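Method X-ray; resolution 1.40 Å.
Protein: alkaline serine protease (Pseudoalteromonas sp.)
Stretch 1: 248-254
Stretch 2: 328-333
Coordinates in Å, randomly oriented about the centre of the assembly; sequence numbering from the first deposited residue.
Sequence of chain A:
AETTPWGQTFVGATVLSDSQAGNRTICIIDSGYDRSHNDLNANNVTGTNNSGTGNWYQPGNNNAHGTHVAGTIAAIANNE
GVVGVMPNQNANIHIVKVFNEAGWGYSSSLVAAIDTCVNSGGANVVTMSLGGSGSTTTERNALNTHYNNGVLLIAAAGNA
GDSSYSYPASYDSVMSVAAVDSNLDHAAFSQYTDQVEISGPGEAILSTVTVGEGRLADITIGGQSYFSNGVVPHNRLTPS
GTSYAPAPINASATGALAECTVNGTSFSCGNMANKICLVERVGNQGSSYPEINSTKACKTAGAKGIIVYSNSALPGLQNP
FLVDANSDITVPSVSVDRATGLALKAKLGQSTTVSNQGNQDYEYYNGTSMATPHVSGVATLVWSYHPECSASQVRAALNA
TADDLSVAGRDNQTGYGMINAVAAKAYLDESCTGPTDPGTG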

# COMPACT_ATOMS: atom_id res chain seq x y z
N PRO A 248 1.15 17.89 -9.51
CA PRO A 248 0.03 17.12 -10.05
C PRO A 248 -0.88 17.89 -10.99
O PRO A 248 -1.13 19.08 -10.79
CB PRO A 248 -0.71 16.67 -8.79
CG PRO A 248 -0.51 17.84 -7.87
CD PRO A 248 0.97 18.14 -8.06
N ILE A 249 -1.35 17.21 -12.02
CA ILE A 249 -2.28 17.82 -12.97
C ILE A 249 -3.64 17.23 -12.62
O ILE A 249 -3.88 16.04 -12.86
CB ILE A 249 -1.95 17.47 -14.44
CG1 ILE A 249 -0.60 18.07 -14.83
CG2 ILE A 249 -3.05 17.99 -15.36
CD1 ILE A 249 -0.55 19.59 -14.74
N ASN A 250 -4.50 18.05 -12.04
CA ASN A 250 -5.84 17.62 -11.68
C ASN A 250 -6.84 18.30 -12.59
O ASN A 250 -7.15 19.48 -12.43
CB ASN A 250 -6.14 17.96 -10.22
CG ASN A 250 -5.29 17.17 -9.25
OD1 ASN A 250 -5.05 15.98 -9.45
ND2 ASN A 250 -4.84 17.82 -8.18
N ALA A 251 -7.33 17.55 -13.56
CA ALA A 251 -8.30 18.05 -14.52
C ALA A 251 -8.91 16.87 -15.26
O ALA A 251 -8.51 15.72 -15.05
CB ALA A 251 -7.61 18.98 -15.52
N SER A 252 -9.89 17.16 -16.11
CA SER A 252 -10.55 16.13 -16.90
C SER A 252 -10.36 16.42 -18.38
O SER A 252 -10.25 17.58 -18.78
CB SER A 252 -12.04 16.08 -16.57
OG SER A 252 -12.24 15.75 -15.20
N ALA A 253 -10.31 15.36 -19.17
CA ALA A 253 -10.14 15.48 -20.61
C ALA A 253 -11.04 14.45 -21.28
O ALA A 253 -11.15 13.32 -20.81
CB ALA A 253 -8.69 15.24 -21.00
N THR A 254 -11.69 14.85 -22.37
CA THR A 254 -12.58 13.96 -23.10
C THR A 254 -12.27 13.96 -24.59
O THR A 254 -12.05 15.02 -25.18
CB THR A 254 -14.06 14.37 -22.90
OG1 THR A 254 -14.39 14.32 -21.51
CG2 THR A 254 -14.98 13.42 -23.66
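Stretch 2, residues 328-333: DITVPS

A largely extended segment of an alkaline serine protease and a segment that bends before extending pack together here without a single hydrogen bond between them, although most of the closest contacts involve backbone atoms. The example illustrates a general principle: chain segments distant in sequence, here by at least 79 residues between touching partners, can pack closely through van der Waals contact, and proline, whose ring offers carbon surface and whose nitrogen has no proton to donate, is a common participant in such contacts.

Stretch 2 has no regular helix or strand. It begins with a tight bend, marked by a weak hydrogen bond from Thr330 N to Asp328 O (3.0 Å), and from Val331 onward the backbone is extended, with phi/psi of -115/162 there and -70/129 at Pro332. Stretch 1 is largely extended and becomes a strand at Ser252. Stretch 2 runs obliquely across stretch 1, and the two do not form a paired ladder. The CA atoms of Ile249 and Pro332 lie 5.6 Å apart, the nearest such pair across the contact.

Two residues dominate the 269 Å² of buried surface. Ile249, with both chi angles in the m well, points toward stretch 2 and lies along its backbone: CG1 comes to 3.4 Å from Ile329 O, while CG2 lies 3.8 Å from Thr330 O, 3.5 Å from Val331 C and 3.6 Å from Pro332 N. Ile249 CG2 also lies 4.2 Å from Pro332 CD, on the ring. Pro332 then carries the contact along stretch 1, its CB 3.5 Å from Ala251 O and its CG 3.7 Å from Ala253 CB. The alternation expected of an extended chain is evident: Ile249, Ala251 and Ala253 direct their CA-to-CB bonds toward stretch 2, whereas those of Asn250 and Ser252 point away.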

# COMPACT_ATOMS: atom_id res chain seq x y z
N ASP A 328 6.45 19.26 -19.39
CA ASP A 328 5.73 19.10 -20.65
C ASP A 328 4.33 18.51 -20.48
O ASP A 328 3.42 18.82 -21.26
CB ASP A 328 6.53 18.20 -21.59
CG ASP A 328 7.91 18.76 -21.89
OD1 ASP A 328 8.76 18.00 -22.39
OD2 ASP A 328 8.13 19.96 -21.63
N ILE A 329 4.15 17.66 -19.48
CA ILE A 329 2.85 17.03 -19.25
C ILE A 329 1.91 17.94 -18.47
O ILE A 329 1.82 17.87 -17.25
CB ILE A 329 3.02 15.70 -18.49
CG1 ILE A 329 4.15 14.88 -19.13
CG2 ILE A 329 1.71 14.92 -18.53
CD1 ILE A 329 3.98 14.63 -20.62
N THR A 330 1.20 18.79 -19.21
CA THR A 330 0.26 19.74 -18.63
C THR A 330 -1.18 19.26 -18.77
O THR A 330 -2.12 20.00 -18.49
CB THR A 330 0.39 21.12 -19.30
OG1 THR A 330 0.29 20.97 -20.72
CG2 THR A 330 1.74 21.75 -18.96
N VAL A 331 -1.35 18.01 -19.19
CA VAL A 331 -2.67 17.42 -19.36
C VAL A 331 -2.81 16.26 -18.37
O VAL A 331 -1.81 15.76 -17.84
CB VAL A 331 -2.87 16.87 -20.79
CG1 VAL A 331 -2.67 17.98 -21.80
CG2 VAL A 331 -1.90 15.72 -21.05
N PRO A 332 -4.05 15.83 -18.09
CA PRO A 332 -4.23 14.72 -17.15
C PRO A 332 -3.74 13.40 -17.72
O PRO A 332 -4.10 13.02 -18.84
CB PRO A 332 -5.73 14.73 -16.88
CG PRO A 332 -6.30 15.26 -18.16
CD PRO A 332 -5.36 16.38 -18.50
N SER A 333 -2.89 12.71 -16.97
CA SER A 333 -2.36 11.42 -17.39
C SER A 333 -2.48 10.42 -16.25
O SER A 333 -2.33 10.79 -15.08
CB SER A 333 -0.90 11.57 -17.85
OG SER A 333 -0.08 12.13 -16.83